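Local coordinates for uncharacterized protein (Bacteroides fragilis, PDB 4FR9) that is of unknown function but has a BLIP-like fold, resembling beta-lactamase-inhibitor proteins, and belongs to a PepSY-like family of the PepSY clan, at residues W53-A56 against W60-T63; N68-N71 against V77-A80; D118-E123 against D138-R143; L10-A15 against V37-D42. All blocks are in the same frame, centred on the assembly; numbering follows the deposited sequence.

Contact 1: W53-A56 against W60-T63; sequences WFDA and WLMT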
loop_
_atom_site.group_PDB
_atom_site.type_symbol
_atom_site.label_atom_id
_atom_site.label_comp_id
_atom_site.label_asym_id
_atom_site.label_seq_id
_atom_site.Cartn_x
_atom_site.Cartn_y
_atom_site.Cartn_z
ATOM N N TRP A 53 8.816 0.398 -0.345
ATOM C CA TRP A 53 9.428 0.609 -1.652
ATOM C C TRP A 53 10.522 1.677 -1.597
ATOM O O TRP A 53 10.309 2.761 -1.064
ATOM C CB TRP A 53 8.375 1.084 -2.646
ATOM C CG TRP A 53 7.282 0.109 -2.953
ATOM C CD1 TRP A 53 6.267 -0.303 -2.151
ATOM C CD2 TRP A 53 7.071 -0.532 -4.220
ATOM N NE1 TRP A 53 5.481 -1.220 -2.814
ATOM C CE2 TRP A 53 5.930 -1.339 -4.099
ATOM C CE3 TRP A 53 7.750 -0.498 -5.446
ATOM C CZ2 TRP A 53 5.456 -2.107 -5.150
ATOM C CZ3 TRP A 53 7.282 -1.237 -6.477
ATOM C CH2 TRP A 53 6.137 -2.023 -6.330
ATOM N N PHE A 54 11.654 1.370 -2.233
ATOM C CA PHE A 54 12.812 2.248 -2.346
ATOM C C PHE A 54 13.265 2.337 -3.770
ATOM O O PHE A 54 13.172 1.371 -4.523
ATOM C CB PHE A 54 14.004 1.763 -1.495
ATOM C CG PHE A 54 13.687 1.703 -0.044
ATOM C CD1 PHE A 54 13.074 0.606 0.494
ATOM C CD2 PHE A 54 13.968 2.786 0.778
ATOM C CE1 PHE A 54 12.743 0.580 1.814
ATOM C CE2 PHE A 54 13.620 2.748 2.131
ATOM C CZ PHE A 54 13.003 1.654 2.638
ATOM N N ASP A 55 13.813 3.496 -4.125
ATOM C CA ASP A 55 14.516 3.622 -5.385
ATOM C C ASP A 55 15.992 3.278 -5.249
ATOM O O ASP A 55 16.463 2.922 -4.149
ATOM C CB ASP A 55 14.279 5.010 -6.008
ATOM C CG ASP A 55 14.924 6.152 -5.274
ATOM O OD1 ASP A 55 15.817 5.952 -4.451
ATOM O OD2 ASP A 55 14.492 7.305 -5.562
ATOM N N ALA A 56 16.713 3.375 -6.365
ATOM C CA ALA A 56 18.113 3.011 -6.384
ATOM C C ALA A 56 18.994 3.935 -5.567
ATOM O O ALA A 56 20.149 3.583 -5.240
ATOM C CB ALA A 56 18.627 2.916 -7.838
ATOM N N TRP A 60 12.979 6.368 0.135
ATOM C CA TRP A 60 11.682 5.764 0.388
ATOM C C TRP A 60 10.623 6.410 -0.492
ATOM O O TRP A 60 10.502 7.648 -0.529
ATOM C CB TRP A 60 11.289 5.928 1.857
ATOM C CG TRP A 60 9.906 5.477 2.135
ATOM C CD1 TRP A 60 9.429 4.202 2.098
ATOM C CD2 TRP A 60 8.793 6.300 2.478
ATOM N NE1 TRP A 60 8.077 4.164 2.401
ATOM C CE2 TRP A 60 7.672 5.453 2.632
ATOM C CE3 TRP A 60 8.621 7.679 2.670
ATOM C CZ2 TRP A 60 6.411 5.942 2.981
ATOM C CZ3 TRP A 60 7.374 8.134 3.031
ATOM C CH2 TRP A 60 6.292 7.289 3.143
ATOM N N LEU A 61 9.830 5.575 -1.189
ATOM C CA LEU A 61 8.811 6.080 -2.065
ATOM C C LEU A 61 7.386 5.701 -1.679
ATOM O O LEU A 61 6.460 6.390 -2.100
ATOM C CB LEU A 61 9.060 5.615 -3.499
ATOM C CG LEU A 61 10.389 6.096 -4.104
ATOM C CD1 LEU A 61 10.481 5.553 -5.539
ATOM C CD2 LEU A 61 10.558 7.594 -4.075
HETATM N N MSE A 62 7.187 4.608 -0.970
HETATM C CA MSE A 62 5.828 4.176 -0.623
HETATM C C MSE A 62 5.881 3.049 0.376
HETATM O O MSE A 62 6.748 2.209 0.309
HETATM C CB MSE A 62 5.087 3.699 -1.876
HETATM C CG MSE A 62 3.560 3.529 -1.630
HETATM SE SE MSE A 62 2.637 3.016 -3.261
HETATM C CE MSE A 62 3.211 1.223 -3.342
ATOM N N THR A 63 4.872 2.994 1.248
ATOM C CA THR A 63 4.591 1.812 2.045
ATOM C C THR A 63 3.146 1.419 1.831
ATOM O O THR A 63 2.258 2.273 1.990
ATOM C CB THR A 63 4.855 2.063 3.544
ATOM O OG1 THR A 63 6.236 2.431 3.688
ATOM C CG2 THR A 63 4.539 0.859 4.387
#

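Contact 2: N68-N71 against V77-A80; sequences NSIN and VLTA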
loop_
_atom_site.group_PDB
_atom_site.type_symbol
_atom_site.label_atom_id
_atom_site.label_comp_id
_atom_site.label_asym_id
_atom_site.label_seq_id
_atom_site.Cartn_x
_atom_site.Cartn_y
_atom_site.Cartn_z
ATOM N N ASN A 68 -7.100 -5.583 7.959
ATOM C CA ASN A 68 -7.842 -6.894 7.963
ATOM C C ASN A 68 -9.275 -6.722 7.385
ATOM O O ASN A 68 -9.884 -7.639 6.810
ATOM C CB ASN A 68 -7.912 -7.525 9.376
ATOM C CG ASN A 68 -6.529 -7.804 9.993
ATOM O OD1 ASN A 68 -5.560 -8.102 9.277
ATOM N ND2 ASN A 68 -6.449 -7.729 11.334
ATOM N N SER A 69 -9.798 -5.504 7.472
ATOM C CA SER A 69 -11.230 -5.274 7.236
ATOM C C SER A 69 -11.482 -3.787 7.281
ATOM O O SER A 69 -10.637 -3.023 7.740
ATOM C CB SER A 69 -12.105 -6.028 8.230
ATOM O OG SER A 69 -12.512 -5.282 9.353
ATOM N N ILE A 70 -12.677 -3.401 6.850
ATOM C CA ILE A 70 -13.085 -1.999 6.962
ATOM C C ILE A 70 -13.096 -1.501 8.399
ATOM O O ILE A 70 -13.001 -0.296 8.621
ATOM C CB ILE A 70 -14.386 -1.675 6.214
ATOM C CG1 ILE A 70 -15.589 -2.426 6.809
ATOM C CG2 ILE A 70 -14.200 -1.875 4.694
ATOM C CD1 ILE A 70 -16.906 -1.997 6.168
ATOM N N ASN A 71 -13.236 -2.397 9.391
ATOM C CA ASN A 71 -13.207 -1.943 10.753
ATOM C C ASN A 71 -11.849 -1.464 11.212
ATOM O O ASN A 71 -11.722 -0.894 12.272
ATOM C CB ASN A 71 -13.688 -3.038 11.706
ATOM C CG ASN A 71 -15.152 -3.260 11.631
ATOM O OD1 ASN A 71 -15.897 -2.504 10.979
ATOM N ND2 ASN A 71 -15.610 -4.242 12.406
ATOM N N VAL A 77 -13.006 7.607 7.574
ATOM C CA VAL A 77 -12.903 6.805 6.359
ATOM C C VAL A 77 -13.964 5.716 6.363
ATOM O O VAL A 77 -14.625 5.478 5.359
ATOM C CB VAL A 77 -11.506 6.250 6.155
ATOM C CG1 VAL A 77 -11.422 5.423 4.872
ATOM C CG2 VAL A 77 -10.497 7.396 6.095
ATOM N N LEU A 78 -14.122 5.024 7.501
ATOM C CA LEU A 78 -15.192 4.023 7.593
ATOM C C LEU A 78 -16.551 4.672 7.311
ATOM O O LEU A 78 -17.352 4.125 6.564
ATOM C CB LEU A 78 -15.173 3.371 8.975
ATOM C CG LEU A 78 -16.304 2.334 9.194
ATOM C CD1 LEU A 78 -16.219 1.189 8.223
ATOM C CD2 LEU A 78 -16.287 1.879 10.687
ATOM N N THR A 79 -16.792 5.836 7.909
ATOM C CA THR A 79 -18.040 6.556 7.691
ATOM C C THR A 79 -18.219 6.872 6.205
ATOM O O THR A 79 -19.283 6.616 5.652
ATOM C CB THR A 79 -18.095 7.846 8.538
ATOM O OG1 THR A 79 -18.092 7.513 9.924
ATOM C CG2 THR A 79 -19.317 8.696 8.204
ATOM N N ALA A 80 -17.176 7.396 5.576
ATOM C CA ALA A 80 -17.274 7.742 4.157
ATOM C C ALA A 80 -17.596 6.515 3.311
ATOM O O ALA A 80 -18.394 6.561 2.379
ATOM C CB ALA A 80 -15.984 8.395 3.686
#

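Contact 3: D118-E123 against D138-R143; sequences DLYFSE and DTHWPR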
loop_
_atom_site.group_PDB
_atom_site.type_symbol
_atom_site.label_atom_id
_atom_site.label_comp_id
_atom_site.label_asym_id
_atom_site.label_seq_id
_atom_site.Cartn_x
_atom_site.Cartn_y
_atom_site.Cartn_z
ATOM N N ASP A 118 -11.117 -0.153 -6.954
ATOM C CA ASP A 118 -10.329 0.330 -5.813
ATOM C C ASP A 118 -10.761 1.742 -5.489
ATOM O O ASP A 118 -10.667 2.640 -6.329
ATOM C CB ASP A 118 -8.824 0.364 -6.163
ATOM C CG ASP A 118 -8.131 -0.973 -5.991
ATOM O OD1 ASP A 118 -8.734 -1.913 -5.462
ATOM O OD2 ASP A 118 -6.933 -1.047 -6.398
ATOM N N LEU A 119 -11.255 1.935 -4.283
ATOM C CA LEU A 119 -11.707 3.220 -3.777
ATOM C C LEU A 119 -10.604 3.776 -2.910
ATOM O O LEU A 119 -10.220 3.180 -1.920
ATOM C CB LEU A 119 -12.966 3.034 -2.938
ATOM C CG LEU A 119 -14.141 2.333 -3.587
ATOM C CD1 LEU A 119 -15.244 2.095 -2.564
ATOM C CD2 LEU A 119 -14.639 3.138 -4.781
ATOM N N TYR A 120 -10.092 4.949 -3.296
ATOM C CA TYR A 120 -9.005 5.618 -2.590
ATOM C C TYR A 120 -9.594 6.758 -1.783
ATOM O O TYR A 120 -10.165 7.690 -2.357
ATOM C CB TYR A 120 -7.960 6.206 -3.532
ATOM C CG TYR A 120 -7.124 5.225 -4.320
ATOM C CD1 TYR A 120 -7.679 4.403 -5.261
ATOM C CD2 TYR A 120 -5.747 5.163 -4.116
ATOM C CE1 TYR A 120 -6.884 3.510 -6.015
ATOM C CE2 TYR A 120 -4.947 4.284 -4.847
ATOM C CZ TYR A 120 -5.522 3.453 -5.756
ATOM O OH TYR A 120 -4.723 2.579 -6.487
ATOM N N PHE A 121 -9.432 6.703 -0.466
ATOM C CA PHE A 121 -9.927 7.734 0.448
ATOM C C PHE A 121 -8.783 8.474 1.117
ATOM O O PHE A 121 -7.795 7.882 1.527
ATOM C CB PHE A 121 -10.785 7.112 1.543
ATOM C CG PHE A 121 -12.067 6.514 1.072
ATOM C CD1 PHE A 121 -13.202 7.287 0.949
ATOM C CD2 PHE A 121 -12.145 5.163 0.802
ATOM C CE1 PHE A 121 -14.395 6.736 0.530
ATOM C CE2 PHE A 121 -13.349 4.601 0.404
ATOM C CZ PHE A 121 -14.469 5.375 0.260
ATOM N N SER A 122 -8.981 9.779 1.296
ATOM C CA SER A 122 -8.114 10.564 2.132
ATOM C C SER A 122 -8.365 10.221 3.596
ATOM O O SER A 122 -9.402 9.648 3.964
ATOM C CB SER A 122 -8.361 12.051 1.916
ATOM O OG SER A 122 -9.648 12.377 2.402
ATOM N N GLU A 123 -7.454 10.650 4.469
ATOM C CA GLU A 123 -7.573 10.480 5.933
ATOM C C GLU A 123 -8.851 11.069 6.469
ATOM O O GLU A 123 -9.433 10.569 7.425
ATOM C CB GLU A 123 -6.418 11.202 6.637
ATOM C CG GLU A 123 -5.096 10.535 6.479
ATOM C CD GLU A 123 -4.114 11.053 7.516
ATOM O OE1 GLU A 123 -4.206 12.261 7.840
ATOM O OE2 GLU A 123 -3.305 10.245 8.025
ATOM N N ASP A 138 -3.798 -5.223 -10.462
ATOM C CA ASP A 138 -4.612 -4.642 -9.367
ATOM C C ASP A 138 -3.689 -4.213 -8.228
ATOM O O ASP A 138 -4.137 -3.947 -7.105
ATOM C CB ASP A 138 -5.694 -5.614 -8.858
ATOM C CG ASP A 138 -5.117 -6.880 -8.229
ATOM O OD1 ASP A 138 -3.899 -7.136 -8.360
ATOM O OD2 ASP A 138 -5.894 -7.625 -7.585
ATOM N N THR A 139 -2.393 -4.153 -8.529
ATOM C CA THR A 139 -1.367 -3.863 -7.523
ATOM C C THR A 139 -0.908 -2.407 -7.517
ATOM O O THR A 139 -1.088 -1.681 -8.489
ATOM C CB THR A 139 -0.118 -4.750 -7.695
ATOM O OG1 THR A 139 0.823 -4.174 -8.623
ATOM C CG2 THR A 139 -0.536 -6.181 -8.121
ATOM N N HIS A 140 -0.284 -2.018 -6.412
ATOM C CA HIS A 140 -0.043 -0.611 -6.183
ATOM C C HIS A 140 1.425 -0.314 -6.341
ATOM O O HIS A 140 2.248 -0.989 -5.749
ATOM C CB HIS A 140 -0.493 -0.250 -4.777
ATOM C CG HIS A 140 -1.933 -0.504 -4.547
ATOM N ND1 HIS A 140 -2.930 0.095 -5.294
ATOM C CD2 HIS A 140 -2.545 -1.321 -3.661
ATOM C CE1 HIS A 140 -4.107 -0.361 -4.869
ATOM N NE2 HIS A 140 -3.905 -1.225 -3.891
ATOM N N TRP A 141 1.731 0.697 -7.135
ATOM C CA TRP A 141 3.082 1.127 -7.421
ATOM C C TRP A 141 3.330 2.544 -6.923
ATOM O O TRP A 141 2.393 3.317 -6.756
ATOM C CB TRP A 141 3.305 1.122 -8.936
ATOM C CG TRP A 141 3.278 -0.211 -9.574
ATOM C CD1 TRP A 141 2.185 -0.872 -10.016
ATOM C CD2 TRP A 141 4.395 -1.053 -9.860
ATOM N NE1 TRP A 141 2.547 -2.068 -10.573
ATOM C CE2 TRP A 141 3.902 -2.211 -10.467
ATOM C CE3 TRP A 141 5.769 -0.932 -9.682
ATOM C CZ2 TRP A 141 4.730 -3.242 -10.897
ATOM C CZ3 TRP A 141 6.581 -1.962 -10.108
ATOM C CH2 TRP A 141 6.060 -3.106 -10.687
ATOM N N PRO A 142 4.581 2.901 -6.683
ATOM C CA PRO A 142 4.847 4.269 -6.298
ATOM C C PRO A 142 4.395 5.311 -7.308
ATOM O O PRO A 142 4.166 5.012 -8.486
ATOM C CB PRO A 142 6.382 4.298 -6.114
ATOM C CG PRO A 142 6.739 2.872 -5.806
ATOM C CD PRO A 142 5.781 2.067 -6.663
ATOM N N ARG A 143 4.278 6.544 -6.834
ATOM C CA ARG A 143 3.928 7.659 -7.711
ATOM C C ARG A 143 5.004 8.089 -8.668
ATOM O O ARG A 143 4.705 8.758 -9.666
ATOM C CB ARG A 143 3.510 8.885 -6.887
ATOM C CG ARG A 143 2.214 8.687 -6.146
ATOM C CD ARG A 143 2.039 9.771 -5.101
ATOM N NE ARG A 143 0.733 9.695 -4.495
ATOM C CZ ARG A 143 0.390 10.317 -3.379
ATOM N NH1 ARG A 143 1.235 11.058 -2.694
ATOM N NH2 ARG A 143 -0.858 10.169 -2.918
HETATM O O HOH W 1 -6.445 -3.796 -5.550
HETATM O O HOH W 2 -1.903 2.493 -6.516
#

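Contact 4: L10-A15 against V37-D42; sequences LPPSQA and VYYVAD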
loop_
_atom_site.group_PDB
_atom_site.type_symbol
_atom_site.label_atom_id
_atom_site.label_comp_id
_atom_site.label_asym_id
_atom_site.label_seq_id
_atom_site.Cartn_x
_atom_site.Cartn_y
_atom_site.Cartn_z
ATOM N N LEU A 10 19.636 -9.272 -7.704
ATOM C CA LEU A 10 20.787 -8.861 -6.897
ATOM C C LEU A 10 20.257 -8.339 -5.565
ATOM O O LEU A 10 19.298 -7.574 -5.541
ATOM C CB LEU A 10 21.553 -7.775 -7.633
ATOM C CG LEU A 10 22.206 -8.167 -8.962
ATOM C CD1 LEU A 10 22.714 -6.928 -9.676
ATOM C CD2 LEU A 10 23.329 -9.172 -8.731
ATOM N N PRO A 11 20.865 -8.731 -4.440
ATOM C CA PRO A 11 20.408 -8.192 -3.150
ATOM C C PRO A 11 20.588 -6.680 -3.065
ATOM O O PRO A 11 21.452 -6.118 -3.734
ATOM C CB PRO A 11 21.313 -8.895 -2.142
ATOM C CG PRO A 11 22.567 -9.195 -2.910
ATOM C CD PRO A 11 22.146 -9.454 -4.331
ATOM N N PRO A 12 19.752 -6.016 -2.265
ATOM C CA PRO A 12 19.879 -4.584 -2.152
ATOM C C PRO A 12 21.192 -4.183 -1.489
ATOM O O PRO A 12 21.691 -4.866 -0.604
ATOM C CB PRO A 12 18.693 -4.195 -1.252
ATOM C CG PRO A 12 18.432 -5.443 -0.438
ATOM C CD PRO A 12 18.722 -6.571 -1.372
ATOM N N SER A 13 21.671 -3.029 -1.888
ATOM C CA SER A 13 22.817 -2.427 -1.242
ATOM C C SER A 13 22.572 -2.278 0.260
ATOM O O SER A 13 21.427 -2.175 0.722
ATOM C CB SER A 13 23.044 -1.033 -1.824
ATOM O OG SER A 13 21.953 -0.164 -1.523
ATOM N N GLN A 14 23.646 -2.192 1.023
ATOM C CA GLN A 14 23.534 -1.975 2.441
ATOM C C GLN A 14 22.807 -0.647 2.718
ATOM O O GLN A 14 22.060 -0.549 3.685
ATOM C CB GLN A 14 24.911 -1.999 3.129
ATOM C CG GLN A 14 24.793 -2.015 4.627
ATOM C CD GLN A 14 24.077 -3.249 5.160
ATOM O OE1 GLN A 14 24.399 -4.389 4.766
ATOM N NE2 GLN A 14 23.130 -3.050 6.070
ATOM N N ALA A 15 23.020 0.354 1.873
ATOM C CA ALA A 15 22.364 1.644 2.049
ATOM C C ALA A 15 20.825 1.505 2.006
ATOM O O ALA A 15 20.131 2.141 2.794
ATOM C CB ALA A 15 22.830 2.643 1.024
ATOM N N VAL A 37 12.645 -0.570 -11.468
ATOM C CA VAL A 37 13.730 0.202 -10.915
ATOM C C VAL A 37 13.745 0.283 -9.381
ATOM O O VAL A 37 14.566 0.993 -8.812
ATOM C CB VAL A 37 13.788 1.618 -11.575
ATOM C CG1 VAL A 37 13.836 1.520 -13.102
ATOM C CG2 VAL A 37 12.688 2.542 -11.053
ATOM N N TYR A 38 12.853 -0.438 -8.726
ATOM C CA TYR A 38 12.675 -0.383 -7.272
ATOM C C TYR A 38 13.190 -1.644 -6.547
ATOM O O TYR A 38 13.317 -2.718 -7.150
ATOM C CB TYR A 38 11.178 -0.261 -6.958
ATOM C CG TYR A 38 10.452 0.818 -7.704
ATOM C CD1 TYR A 38 10.595 2.151 -7.362
ATOM C CD2 TYR A 38 9.586 0.511 -8.742
ATOM C CE1 TYR A 38 9.912 3.142 -8.032
ATOM C CE2 TYR A 38 8.876 1.474 -9.386
ATOM C CZ TYR A 38 9.032 2.783 -9.039
ATOM O OH TYR A 38 8.304 3.732 -9.713
ATOM N N TYR A 39 13.452 -1.492 -5.254
ATOM C CA TYR A 39 13.584 -2.578 -4.325
ATOM C C TYR A 39 12.416 -2.500 -3.369
ATOM O O TYR A 39 12.045 -1.397 -2.921
ATOM C CB TYR A 39 14.896 -2.511 -3.533
ATOM C CG TYR A 39 16.025 -3.188 -4.257
ATOM C CD1 TYR A 39 16.755 -2.508 -5.209
ATOM C CD2 TYR A 39 16.307 -4.530 -4.029
ATOM C CE1 TYR A 39 17.832 -3.122 -5.905
ATOM C CE2 TYR A 39 17.355 -5.156 -4.695
ATOM C CZ TYR A 39 18.084 -4.446 -5.642
ATOM O OH TYR A 39 19.105 -5.084 -6.304
ATOM N N VAL A 40 11.827 -3.642 -3.056
ATOM C CA VAL A 40 10.674 -3.718 -2.205
ATOM C C VAL A 40 10.967 -4.673 -1.073
ATOM O O VAL A 40 11.356 -5.834 -1.308
ATOM C CB VAL A 40 9.409 -4.175 -2.958
ATOM C CG1 VAL A 40 8.211 -4.037 -2.027
ATOM C CG2 VAL A 40 9.247 -3.369 -4.207
ATOM N N ALA A 41 10.801 -4.204 0.159
ATOM C CA ALA A 41 10.920 -5.036 1.354
ATOM C C ALA A 41 9.524 -5.480 1.805
ATOM O O ALA A 41 8.674 -4.662 2.143
ATOM C CB ALA A 41 11.613 -4.288 2.485
ATOM N N ASP A 42 9.278 -6.779 1.775
ATOM C CA ASP A 42 8.096 -7.395 2.327
ATOM C C ASP A 42 8.446 -7.727 3.775
ATOM O O ASP A 42 9.412 -8.468 4.030
ATOM C CB ASP A 42 7.768 -8.633 1.484
ATOM C CG ASP A 42 6.506 -9.333 1.921
ATOM O OD1 ASP A 42 6.407 -9.687 3.113
ATOM O OD2 ASP A 42 5.592 -9.462 1.069
#

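Contact 1: W53-A56 against W60-T63
Met-62, present as selenomethionine, runs alongside Trp-53 and ends over its indole. Its CB passes 4.2 Å from Trp-53 CD1, and CG extends with the chain still straight, anti to the backbone N. The selenium SE stays oblique to the five-membered ring, 5.3 Å from the centroid, a Met-aromatic contact. A bend at chi3 of 74° then swings the terminal CE over one face of the indole, near its rim. There CE lies 3.4 Å from Trp-53 NE1 and 3.7 Å from the centroid of the five-membered ring, a CH-pi contact. Trp-141 and Tyr-38 also meet the Trp-53 ring, the latter edge-to-face.

Beneath these side chains the backbones form the beta hairpin of strands 52-54 and 60-67. Trp-53 and Met-62 are an antiparallel hydrogen-bonded pair, Trp-53 N giving a nearly straight bond of 2.8 Å to Met-62 O; Leu-61 N in turn donates to Trp-53 O at 2.9 Å. One residue further along, Phe-54 faces Trp-60 as a non-hydrogen-bonded pair. The register slips by one between the two pairs, a beta bulge with Leu-61 the extra residue between Trp-60 and Met-62.

Phe-54 and Trp-60 lie on the other face of the sheet, where the edge of the Trp-60 indole turns toward the face of the Phe-54 ring, planes at 63°. Phe-54 CE2 rests 4.0 Å from Trp-60 CB. From the same five-membered ring, Trp-60 NE1 donates to Thr-63 OG1 at 2.8 Å, which helps to set the ring's rotation; that hydroxyl also bonds Tyr-24 OH. Near the turn, Leu-61 CD1 touches CB of Asp-55, whose OD1 accepts from Asn-59 N.

Contact 2: N68-N71 against V77-A80
Two flat groups of the loop meet Leu-78: the peptide carbonyl of Ile-70 and, more loosely, the side-chain amide of Asn-71. The carbonyl oxygen, Ile-70 O, lies 3.6 Å from Leu-78 CD1, the nearest approach between the segments. The amide comes toward the other branch of the same leucine with its oxygen end, Asn-71 OD1 standing 4.4 Å from Leu-78 CD2. The first is a van der Waals contact of an oxygen with a methyl group, the second only a loose approach.

The apolar part of the contact is narrow. Leu-78 CD1 is set against the flank of Ile-70 and is 3.9 Å from Ile-70 CD1, with Ile-70 CB and CG1 at much the same distance. The two side chains cross at about a right angle. This broadside approach follows from the isoleucine conformation: CG1 sits between the backbone N and the carbonyl carbon (chi1 64°), an uncommon choice that lays the long branch beside the leucine methyl. In Leu-78, CG is anti to N (178°), and chi2 of 61° turns CD1 toward Ile-70. Ile-70 also touches Val-91 and Val-94 of strand 90-98.

The loop backbone is shaped by Ser-69, whose OG accepts from Asn-71 N at 3.0 Å in an ST turn leading into the short 3-10 segment that begins at Ile-70. Val-77 and Ala-80, meanwhile, pack on Phe-121 of strand 118-121. The contact thus closes a strand-to-helix connection: after strand 60-67 the chain folds back on the first turn of helix 75-83, and that helix lies against the antiparallel sheet, in keeping with a BLIP-like architecture.

Contact 3: D118-E123 against D138-R143
His-140 turns an edge of its imidazole to the polar ends of both Asp-118 and Tyr-120, two residues that project from the same face of strand 118-121. Asp-118 has chi1 at -83°, putting CG anti to its own carbonyl carbon and sending the carboxylate toward the histidine from the opposite direction. Asp-118 OD2 arrives at the imidazole edge, near the ring plane, 3.3 Å from His-140 CE1. The C-H at that carbon would be polarised favourably by a nearby carboxylate, though the two flat groups are not coplanar. The other oxygen, Asp-118 OD1, is held by Thr-110 OG1 of the neighbouring strand.

The His-140 ring is turned by chi2 of -59° so that ND1 is directed to water 2, beside the tyrosine hydroxyl. Tyr-120 and His-140 slide past one another in opposite senses, their planes at 87°, and Tyr-120 OH approaches the imidazole edge 3.4 Å from His-140 CE1. Water 2 joins the two groups, 2.8 Å from Tyr-120 OH and 2.9 Å from His-140 ND1; it lies in the plane of the tyrosine ring.

In the fold, an irregular C-terminal segment is laid over one face of the antiparallel sheet, while Leu-119 and Phe-121 point to the other face, where helix 75-83 packs. His-140 also touches Val-95 and Leu-97 of strand 90-98, so its ring reaches across several strands.

Nearer the start of the strand, water 1 lies 2.9 Å from Asp-118 OD2 and 2.8 Å from Asp-138 O; with more acceptors about it than protons to give, it may not bond both at once. The Tyr-120 ring also meets His-129 edge-to-face.

Contact 4: L10-A15 against V37-D42
Tyr-39 reaches from strand 39-41 to the N-terminal segment and meets it by one hydrogen bond and by its ring face. The bond is short: Tyr-39 OH donates to the backbone oxygen Leu-10 O at 2.6 Å. Seen from the acceptor, the hydroxyl stands well above the carbonyl plane, 46° out of it, and so does not use a lone-pair direction; seen from the ring, Leu-10 O lies at the edge, in plane. The same oxygen comes within 3.2 Å of Tyr-39 CE2, so it sits beside the hydroxyl corner of the ring. Leu-10 N, for its part, donates to Gln-34 OE1.

The second kind of contact is CH-pi. Pro-12 crosses the ring obliquely and places its CB over the face, 4.1 Å from the Tyr-39 ring centroid and 28° off the normal. The nearest ring carbon is CD2, 3.7 Å from Pro-12 CB. Pro-12 CA is over the same ring, and the backbone N of Pro-12 comes to 3.5 Å from Tyr-39 CE2, making the proline backbone part of the contact. Tyr-39 is set for this by chi1 of -87°, which keeps CG beside the backbone N and directs the phenol across to the proline.

The remaining contact is van der Waals: Leu-10 CB lies 3.9 Å from Tyr-39 OH, while Pro-12 also packs on Trp-32. Just beyond, Ser-13 is the N-cap of helix 14-19, its OG accepting from Ile-16 N. The arrangement is that of an extended, proline-containing lead-in to a capped helix, laid beside the outermost strand of the antiparallel sheet through a tyrosine–proline CH-pi pair.

Overall arrangement
Contacts 4, 1 and 3 form a continuous set on one antiparallel sheet, whereas contact 2 lies across the chain's centre from contacts 1 and 4. Contacts 4 and 1 have centres about 9 Å apart and share neighbouring strands, Phe-54 N probably bonding Tyr-39 O at 2.9 Å. The C-terminal segment of contact 3 links them further: His-140 O lies 3.4 Å from Met-62 CE, and Pro-142 and Trp-141 pack on Tyr-38. Contacts 2 and 3 touch through Val-77 and Ala-80 against 121-123, while contacts 2 and 4, centres about 32 Å apart, do not meet. No ligand or active site is known to relate them to.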